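Local coordinates for protein HslVU complex proteolytic subunit, putative (Trypanosoma brucei brucei, PDB 4HNZ) that serves as the threonine-protease subunit of the mitochondrial HslVU complex, cleaving proteins that its ATPase partner HslU has unfolded and thereby regulating mitochondrial DNA replication, at residues A[127-132]-A[157-162]; A[151-156]-A[165-170]. One frame throughout, in Å; residues are numbered along the deposited sequence.

Overall arrangement
Both interactions involve helix 145-159, and their centres lie about 9 Å apart. Along the chain their segments alternate: 127-132, then 151-156, 157-162 and 165-170. Interaction 1 joins helix 127-137 to the C-terminal end of helix 145-159 and the turn beyond it; interaction 2 joins the preceding part of that helix to the start of strand 167-172, which pairs with strand 11-22. The two contacts touch through small residues, A130 packing on A152 and A156, and T157 also comes close to W167. Between them they tie the helix pair to the sheet and frame the magnesium-binding loop, which lies near T1, the probable catalytic nucleophile.

Interaction 1 of 2, residues A[127-132]-A[157-162]; sequences GTFAKA and TDIDVF. With MG (magnesium ion), chain M.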
ATOM      1  N   GLY A 127      15.559 -25.654   1.077  1.00 13.00           N
ATOM      2  CA  GLY A 127      16.491 -26.108   2.096  1.00 13.40           C
ATOM      3  C   GLY A 127      15.879 -26.700   3.319  1.00 13.83           C
ATOM      4  O   GLY A 127      16.334 -27.700   3.828  1.00 13.87           O
ATOM      5  N   THR A 128      14.795 -26.118   3.772  1.00 14.24           N
ATOM      6  CA  THR A 128      14.159 -26.620   4.947  1.00 14.68           C
ATOM      7  C   THR A 128      13.504 -27.986   4.704  1.00 14.53           C
ATOM      8  O   THR A 128      13.470 -28.809   5.617  1.00 13.80           O
ATOM      9  CB  THR A 128      13.151 -25.603   5.505  1.00 15.32           C
ATOM     10  OG1 THR A 128      13.859 -24.360   5.747  1.00 15.78           O
ATOM     11  CG2 THR A 128      12.642 -26.051   6.894  1.00 16.06           C
ATOM     12  N   PHE A 129      12.931 -28.207   3.521  1.00 13.11           N
ATOM     13  CA  PHE A 129      12.375 -29.521   3.230  1.00 12.91           C
ATOM     14  C   PHE A 129      13.487 -30.555   3.275  1.00 12.44           C
ATOM     15  O   PHE A 129      13.318 -31.648   3.787  1.00 12.15           O
ATOM     16  CB  PHE A 129      11.664 -29.515   1.859  1.00 12.98           C
ATOM     17  CG  PHE A 129      10.772 -28.346   1.676  1.00 13.32           C
ATOM     18  CD1 PHE A 129       9.920 -27.958   2.678  1.00 13.97           C
ATOM     19  CD2 PHE A 129      10.717 -27.667   0.470  1.00 13.52           C
ATOM     20  CE1 PHE A 129       9.067 -26.848   2.519  1.00 14.59           C
ATOM     21  CE2 PHE A 129       9.860 -26.587   0.289  1.00 13.66           C
ATOM     22  CZ  PHE A 129       9.032 -26.160   1.329  1.00 13.95           C
ATOM     23  N   ALA A 130      14.657 -30.174   2.752  1.00 12.13           N
ATOM     24  CA  ALA A 130      15.764 -31.086   2.646  1.00 12.25           C
ATOM     25  C   ALA A 130      16.247 -31.449   4.020  1.00 12.55           C
ATOM     26  O   ALA A 130      16.582 -32.589   4.333  1.00 13.57           O
ATOM     27  CB  ALA A 130      16.870 -30.440   1.831  1.00 12.34           C
ATOM     28  N   LYS A 131      16.329 -30.457   4.836  1.00 13.26           N
ATOM     29  CA  LYS A 131      16.773 -30.622   6.204  1.00 14.44           C
ATOM     30  C   LYS A 131      15.840 -31.512   6.991  1.00 14.27           C
ATOM     31  O   LYS A 131      16.278 -32.441   7.664  1.00 15.00           O
ATOM     32  CB  LYS A 131      16.821 -29.280   6.823  1.00 15.01           C
ATOM     33  CG  LYS A 131      17.051 -29.350   8.270  1.00 17.96           C
ATOM     34  CD  LYS A 131      16.911 -27.978   8.883  1.00 19.57           C
ATOM     35  CE  LYS A 131      18.268 -27.340   9.138  1.00 21.12           C
ATOM     36  NZ  LYS A 131      18.071 -26.118   9.999  1.00 21.45           N
ATOM     37  N   ALA A 132      14.539 -31.324   6.828  1.00 13.40           N
ATOM     38  CA  ALA A 132      13.574 -32.219   7.441  1.00 13.76           C
ATOM     39  C   ALA A 132      13.743 -33.696   6.971  1.00 14.19           C
ATOM     40  O   ALA A 132      13.761 -34.630   7.770  1.00 14.79           O
ATOM     41  CB  ALA A 132      12.147 -31.741   7.161  1.00 13.53           C
ATOM     42  N   THR A 157      13.472 -31.352  -3.624  1.00 14.61           N
ATOM     43  CA  THR A 157      13.346 -30.744  -4.961  1.00 14.75           C
ATOM     44  C   THR A 157      12.084 -31.145  -5.688  1.00 15.01           C
ATOM     45  O   THR A 157      11.590 -30.380  -6.534  1.00 15.11           O
ATOM     46  CB  THR A 157      14.587 -30.972  -5.844  1.00 14.99           C
ATOM     47  OG1 THR A 157      14.791 -32.356  -6.126  1.00 15.55           O
ATOM     48  CG2 THR A 157      15.863 -30.386  -5.157  1.00 14.47           C
ATOM     49  N   ASP A 158      11.526 -32.288  -5.340  1.00 15.59           N
ATOM     50  CA  ASP A 158      10.182 -32.616  -5.816  1.00 16.50           C
ATOM     51  C   ASP A 158       9.150 -31.683  -5.250  1.00 15.19           C
ATOM     52  O   ASP A 158       8.212 -31.356  -5.918  1.00 15.63           O
ATOM     53  CB  ASP A 158       9.776 -34.038  -5.455  1.00 18.89           C
ATOM     54  CG  ASP A 158      10.483 -35.100  -6.325  1.00 22.43           C
ATOM     55  OD1 ASP A 158      11.118 -34.701  -7.353  1.00 24.61           O
ATOM     56  OD2 ASP A 158      10.444 -36.326  -5.952  1.00 24.91           O
ATOM     57  N   ILE A 159       9.320 -31.219  -4.034  1.00 14.37           N
ATOM     58  CA  ILE A 159       8.352 -30.282  -3.427  1.00 13.34           C
ATOM     59  C   ILE A 159       8.525 -28.817  -3.832  1.00 12.75           C
ATOM     60  O   ILE A 159       7.526 -28.086  -4.051  1.00 13.32           O
ATOM     61  CB  ILE A 159       8.414 -30.402  -1.915  1.00 13.29           C
ATOM     62  CG1 ILE A 159       7.848 -31.773  -1.497  1.00 13.75           C
ATOM     63  CG2 ILE A 159       7.662 -29.309  -1.188  1.00 13.33           C
ATOM     64  CD1 ILE A 159       8.194 -32.097  -0.044  1.00 14.09           C
ATOM     65  N   ASP A 160       9.769 -28.371  -3.898  1.00 11.76           N
ATOM     66  CA  ASP A 160      10.104 -26.995  -4.212  1.00 11.45           C
ATOM     67  C   ASP A 160      10.053 -26.782  -5.734  1.00 11.43           C
ATOM     68  O   ASP A 160      10.880 -27.281  -6.454  1.00 11.19           O
ATOM     69  CB  ASP A 160      11.511 -26.677  -3.678  1.00 11.54           C
ATOM     70  CG  ASP A 160      11.944 -25.222  -3.915  1.00 11.71           C
ATOM     71  OD1 ASP A 160      11.067 -24.347  -4.136  1.00 12.16           O
ATOM     72  OD2 ASP A 160      13.174 -24.985  -3.941  1.00 11.38           O
ATOM     73  N   VAL A 161       9.104 -25.963  -6.195  1.00 11.51           N
ATOM     74  CA  VAL A 161       9.030 -25.634  -7.579  1.00 11.99           C
ATOM     75  C   VAL A 161      10.262 -24.877  -8.054  1.00 12.41           C
ATOM     76  O   VAL A 161      10.490 -24.808  -9.250  1.00 12.70           O
ATOM     77  CB  VAL A 161       7.760 -24.819  -7.938  1.00 12.45           C
ATOM     78  CG1 VAL A 161       6.503 -25.547  -7.476  1.00 12.53           C
ATOM     79  CG2 VAL A 161       7.759 -23.424  -7.325  1.00 12.58           C
ATOM     80  N   PHE A 162      11.056 -24.313  -7.116  1.00 12.21           N
ATOM     81  CA  PHE A 162      12.261 -23.503  -7.483  1.00 12.19           C
ATOM     82  C   PHE A 162      13.546 -24.256  -7.475  1.00 12.00           C
ATOM     83  O   PHE A 162      14.594 -23.646  -7.599  1.00 12.56           O
ATOM     84  CB  PHE A 162      12.364 -22.236  -6.597  1.00 11.72           C
ATOM     85  CG  PHE A 162      11.122 -21.360  -6.678  1.00 12.07           C
ATOM     86  CD1 PHE A 162      10.746 -20.763  -7.888  1.00 12.45           C
ATOM     87  CD2 PHE A 162      10.295 -21.163  -5.552  1.00 11.75           C
ATOM     88  CE1 PHE A 162       9.639 -19.933  -7.948  1.00 12.81           C
ATOM     89  CE2 PHE A 162       9.157 -20.382  -5.639  1.00 12.33           C
ATOM     90  CZ  PHE A 162       8.837 -19.746  -6.822  1.00 12.59           C
TER
HETATM   91 MG    MG M 200      10.975 -28.998  -8.278  1.00 17.23          MG
HETATM   92  O   HOH W   1      10.628 -27.621 -10.452  1.00 11.88           O
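F129 meets I159 over one face of its ring. The methyl CG2 of I159 stands 4.0 Å from the centroid of the F129 ring and only 22° off its normal, a CH-pi contact displaced toward the CD2-CE2 rim, with CG2 3.8 Å from CE2. I159 reaches it because CG2 lies opposite the backbone N, while CG1 takes the place opposite the carbonyl carbon (chi1 -69°). At the ring edge, CB of D160 lies 4.3 Å from CE2 of F129. A flat aromatic suits this place, offering a face to a branched aliphatic and a rim to a methylene; I26 of a neighbouring subunit packs on both F129 and I159.

D160 is where the chain leaves the helix. Its carboxylate swings away from the backbone N (chi1 -178°), and OD1 accepts from N of F162 at 3.0 Å, approached from above the carboxylate plane, while OD2 bonds to OG of S125. Both oxygens of this buried acid are thus engaged, which should steady the turn. The helix end and the turn together present main-chain oxygens to magnesium: O of T157 from the last helical turn at 2.3 Å, O of D160 at 2.5 Å; O of S163 and a water bound to O of V161 are further ligands. The arrangement is an Asx turn after a helix end, incorporated into a magnesium-binding loop beside the probable active-site T1.

Interaction 2 of 2, residues A[151-156]-A[165-170]; sequences KAMRIA and EHWDVE
M153 and R154, consecutive residues on the helix, both pack against the indole of W167. M153 comes first. Its CB sits over the six-membered ring of W167, 3.9 Å from the centroid and 17° off the normal, a CH-pi contact. With CG opposite the carbonyl carbon and further bends at chi2 and chi3, the chain runs on along the indole in the direction opposite to that of the tryptophan side chain. CE of M153 thereby comes to 3.6 Å from CD1 of W167, and SD lies obliquely, 5.2 Å from the centroid of the five-membered ring, a Met-aromatic contact. A flexible, polarisable thioether suits the length of a bicyclic ring, and M153 also packs on L15 of strand 11-22 and on T2.

R154 follows, meeting the far end of the indole. Its backbone N is 3.5 Å from CZ2 of W167, and CB is 3.7 Å from CH2. CG points away from the backbone N (chi1 175°), then the chain folds back at chi2 and chi3, bringing NE to 3.5 Å from CH2 of W167. The guanidinium plane is tilted 31° from the ring plane and approaches obliquely. Arginine suits this exposed border, since its CB and its flat guanidinium can both lie against the end of the indole.

On the face of W167 opposite M153 lies O of E165, 3.4 Å above the ring plane. NE1 of W167 donates to O of N164, which, with the packing on both faces, should help fix the indole's rotation. The tryptophan thus wedges between helix and turn near the start of strand 167-172, a helix-on-sheet packing contact within the Ntn-hydrolase fold of proteasome-like subunits.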
ATOM      1  N   LYS A 151      18.716 -38.737  -1.076  1.00 22.86           N
ATOM      2  CA  LYS A 151      17.327 -38.986  -0.801  1.00 23.47           C
ATOM      3  C   LYS A 151      16.633 -37.664  -0.402  1.00 21.30           C
ATOM      4  O   LYS A 151      15.513 -37.392  -0.815  1.00 19.66           O
ATOM      5  CB  LYS A 151      17.245 -40.019   0.322  1.00 26.79           C
ATOM      6  CG  LYS A 151      16.453 -41.276   0.012  1.00 30.98           C
ATOM      7  CD  LYS A 151      14.998 -41.107   0.417  1.00 32.30           C
ATOM      8  CE  LYS A 151      14.239 -42.432   0.393  1.00 34.32           C
ATOM      9  NZ  LYS A 151      14.461 -43.210   1.674  1.00 36.78           N
ATOM     10  N   ALA A 152      17.291 -36.890   0.460  1.00 20.06           N
ATOM     11  CA  ALA A 152      16.730 -35.670   0.946  1.00 18.87           C
ATOM     12  C   ALA A 152      16.567 -34.660  -0.176  1.00 17.60           C
ATOM     13  O   ALA A 152      15.556 -33.994  -0.244  1.00 16.58           O
ATOM     14  CB  ALA A 152      17.552 -35.117   2.060  1.00 19.10           C
ATOM     15  N   MET A 153      17.506 -34.624  -1.098  1.00 18.22           N
ATOM     16  CA  MET A 153      17.368 -33.770  -2.270  1.00 18.41           C
ATOM     17  C   MET A 153      16.267 -34.183  -3.200  1.00 18.03           C
ATOM     18  O   MET A 153      15.613 -33.306  -3.795  1.00 18.24           O
ATOM     19  CB  MET A 153      18.658 -33.712  -3.084  1.00 19.31           C
ATOM     20  CG  MET A 153      19.818 -33.045  -2.411  1.00 20.39           C
ATOM     21  SD  MET A 153      19.638 -31.260  -2.187  1.00 23.14           S
ATOM     22  CE  MET A 153      19.927 -30.670  -3.857  1.00 22.26           C
ATOM     23  N   ARG A 154      16.088 -35.465  -3.429  1.00 17.90           N
ATOM     24  CA  ARG A 154      14.988 -35.910  -4.300  1.00 18.98           C
ATOM     25  C   ARG A 154      13.678 -35.446  -3.702  1.00 16.79           C
ATOM     26  O   ARG A 154      12.826 -34.914  -4.399  1.00 16.75           O
ATOM     27  CB  ARG A 154      14.954 -37.435  -4.504  1.00 21.53           C
ATOM     28  CG  ARG A 154      13.738 -37.973  -5.317  1.00 24.96           C
ATOM     29  CD  ARG A 154      13.868 -37.844  -6.860  1.00 29.68           C
ATOM     30  NE  ARG A 154      15.199 -38.195  -7.481  1.00 37.57           N
ATOM     31  CZ  ARG A 154      15.876 -39.393  -7.378  1.00 43.17           C
ATOM     32  NH1 ARG A 154      15.391 -40.393  -6.627  1.00 44.26           N
ATOM     33  NH2 ARG A 154      17.067 -39.615  -8.012  1.00 40.55           N
ATOM     34  N   ILE A 155      13.544 -35.600  -2.398  1.00 15.88           N
ATOM     35  CA  ILE A 155      12.337 -35.208  -1.718  1.00 16.24           C
ATOM     36  C   ILE A 155      12.127 -33.707  -1.700  1.00 15.49           C
ATOM     37  O   ILE A 155      11.007 -33.230  -2.052  1.00 16.82           O
ATOM     38  CB  ILE A 155      12.298 -35.769  -0.272  1.00 16.36           C
ATOM     39  CG1 ILE A 155      12.108 -37.285  -0.368  1.00 16.19           C
ATOM     40  CG2 ILE A 155      11.178 -35.138   0.546  1.00 15.95           C
ATOM     41  CD1 ILE A 155      12.451 -37.991   0.898  1.00 16.72           C
ATOM     42  N   ALA A 156      13.159 -32.954  -1.368  1.00 14.24           N
ATOM     43  CA  ALA A 156      13.019 -31.518  -1.267  1.00 13.81           C
ATOM     44  C   ALA A 156      12.737 -30.916  -2.614  1.00 13.90           C
ATOM     45  O   ALA A 156      11.902 -30.016  -2.745  1.00 14.08           O
ATOM     46  CB  ALA A 156      14.255 -30.901  -0.654  1.00 13.64           C
ATOM     47  N   GLU A 165      15.790 -31.539 -10.361  1.00 18.54           N
ATOM     48  CA  GLU A 165      16.234 -32.869 -10.014  1.00 21.52           C
ATOM     49  C   GLU A 165      17.682 -33.158 -10.354  1.00 22.05           C
ATOM     50  O   GLU A 165      18.105 -34.262 -10.194  1.00 24.99           O
ATOM     51  CB  GLU A 165      15.329 -33.913 -10.696  1.00 22.70           C
ATOM     52  CG  GLU A 165      15.546 -34.065 -12.211  1.00 25.49           C
ATOM     53  CD  GLU A 165      14.721 -33.099 -13.100  1.00 28.28           C
ATOM     54  OE1 GLU A 165      14.326 -31.977 -12.656  1.00 26.40           O
ATOM     55  OE2 GLU A 165      14.418 -33.512 -14.257  1.00 31.94           O
ATOM     56  N   HIS A 166      18.421 -32.191 -10.850  1.00 22.45           N
ATOM     57  CA  HIS A 166      19.789 -32.434 -11.263  1.00 22.68           C
ATOM     58  C   HIS A 166      20.687 -31.815 -10.186  1.00 22.16           C
ATOM     59  O   HIS A 166      20.492 -30.676  -9.784  1.00 22.80           O
ATOM     60  CB  HIS A 166      20.054 -31.820 -12.650  1.00 23.30           C
ATOM     61  CG  HIS A 166      19.157 -32.336 -13.743  1.00 24.57           C
ATOM     62  ND1 HIS A 166      19.189 -33.646 -14.172  1.00 25.52           N
ATOM     63  CD2 HIS A 166      18.239 -31.709 -14.527  1.00 24.87           C
ATOM     64  CE1 HIS A 166      18.310 -33.818 -15.140  1.00 26.49           C
ATOM     65  NE2 HIS A 166      17.715 -32.656 -15.371  1.00 27.27           N
ATOM     66  N   TRP A 167      21.615 -32.590  -9.636  1.00 22.45           N
ATOM     67  CA  TRP A 167      22.383 -32.152  -8.449  1.00 21.64           C
ATOM     68  C   TRP A 167      23.874 -32.249  -8.686  1.00 23.29           C
ATOM     69  O   TRP A 167      24.343 -33.168  -9.308  1.00 25.24           O
ATOM     70  CB  TRP A 167      22.016 -32.972  -7.212  1.00 20.54           C
ATOM     71  CG  TRP A 167      20.576 -33.129  -7.037  1.00 20.54           C
ATOM     72  CD1 TRP A 167      19.626 -32.149  -7.137  1.00 20.36           C
ATOM     73  CD2 TRP A 167      19.875 -34.337  -6.797  1.00 20.23           C
ATOM     74  NE1 TRP A 167      18.368 -32.698  -7.036  1.00 20.65           N
ATOM     75  CE2 TRP A 167      18.502 -34.042  -6.811  1.00 20.38           C
ATOM     76  CE3 TRP A 167      20.266 -35.638  -6.595  1.00 21.07           C
ATOM     77  CZ2 TRP A 167      17.523 -35.006  -6.585  1.00 19.99           C
ATOM     78  CZ3 TRP A 167      19.278 -36.611  -6.420  1.00 21.04           C
ATOM     79  CH2 TRP A 167      17.933 -36.287  -6.436  1.00 20.39           C
ATOM     80  N   ASP A 168      24.619 -31.313  -8.165  1.00 23.93           N
ATOM     81  CA  ASP A 168      26.060 -31.443  -8.053  1.00 25.18           C
ATOM     82  C   ASP A 168      26.394 -31.887  -6.635  1.00 24.92           C
ATOM     83  O   ASP A 168      25.701 -31.527  -5.675  1.00 22.18           O
ATOM     84  CB  ASP A 168      26.708 -30.106  -8.366  1.00 26.31           C
ATOM     85  CG  ASP A 168      26.615 -29.764  -9.848  1.00 28.49           C
ATOM     86  OD1 ASP A 168      27.208 -30.524 -10.633  1.00 31.79           O
ATOM     87  OD2 ASP A 168      25.969 -28.750 -10.229  1.00 29.21           O
ATOM     88  N   VAL A 169      27.458 -32.663  -6.520  1.00 26.97           N
ATOM     89  CA  VAL A 169      27.883 -33.227  -5.263  1.00 28.17           C
ATOM     90  C   VAL A 169      29.361 -32.912  -5.016  1.00 30.35           C
ATOM     91  O   VAL A 169      30.203 -33.098  -5.888  1.00 31.92           O
ATOM     92  CB  VAL A 169      27.735 -34.740  -5.281  1.00 30.24           C
ATOM     93  CG1 VAL A 169      28.089 -35.303  -3.928  1.00 31.19           C
ATOM     94  CG2 VAL A 169      26.304 -35.135  -5.644  1.00 31.40           C
ATOM     95  N   GLU A 170      29.677 -32.445  -3.819  1.00 29.79           N
ATOM     96  CA  GLU A 170      31.034 -32.441  -3.341  1.00 29.96           C
ATOM     97  C   GLU A 170      31.115 -33.289  -2.076  1.00 30.45           C
ATOM     98  O   GLU A 170      30.226 -33.247  -1.222  1.00 28.50           O
ATOM     99  CB  GLU A 170      31.487 -31.010  -3.041  1.00 30.10           C
ATOM    100  CG  GLU A 170      31.729 -30.159  -4.278  1.00 32.57           C
ATOM    101  CD  GLU A 170      32.975 -30.550  -5.076  1.00 33.83           C
ATOM    102  OE1 GLU A 170      33.131 -29.995  -6.186  1.00 38.98           O
ATOM    103  OE2 GLU A 170      33.805 -31.371  -4.626  1.00 34.19           O
TER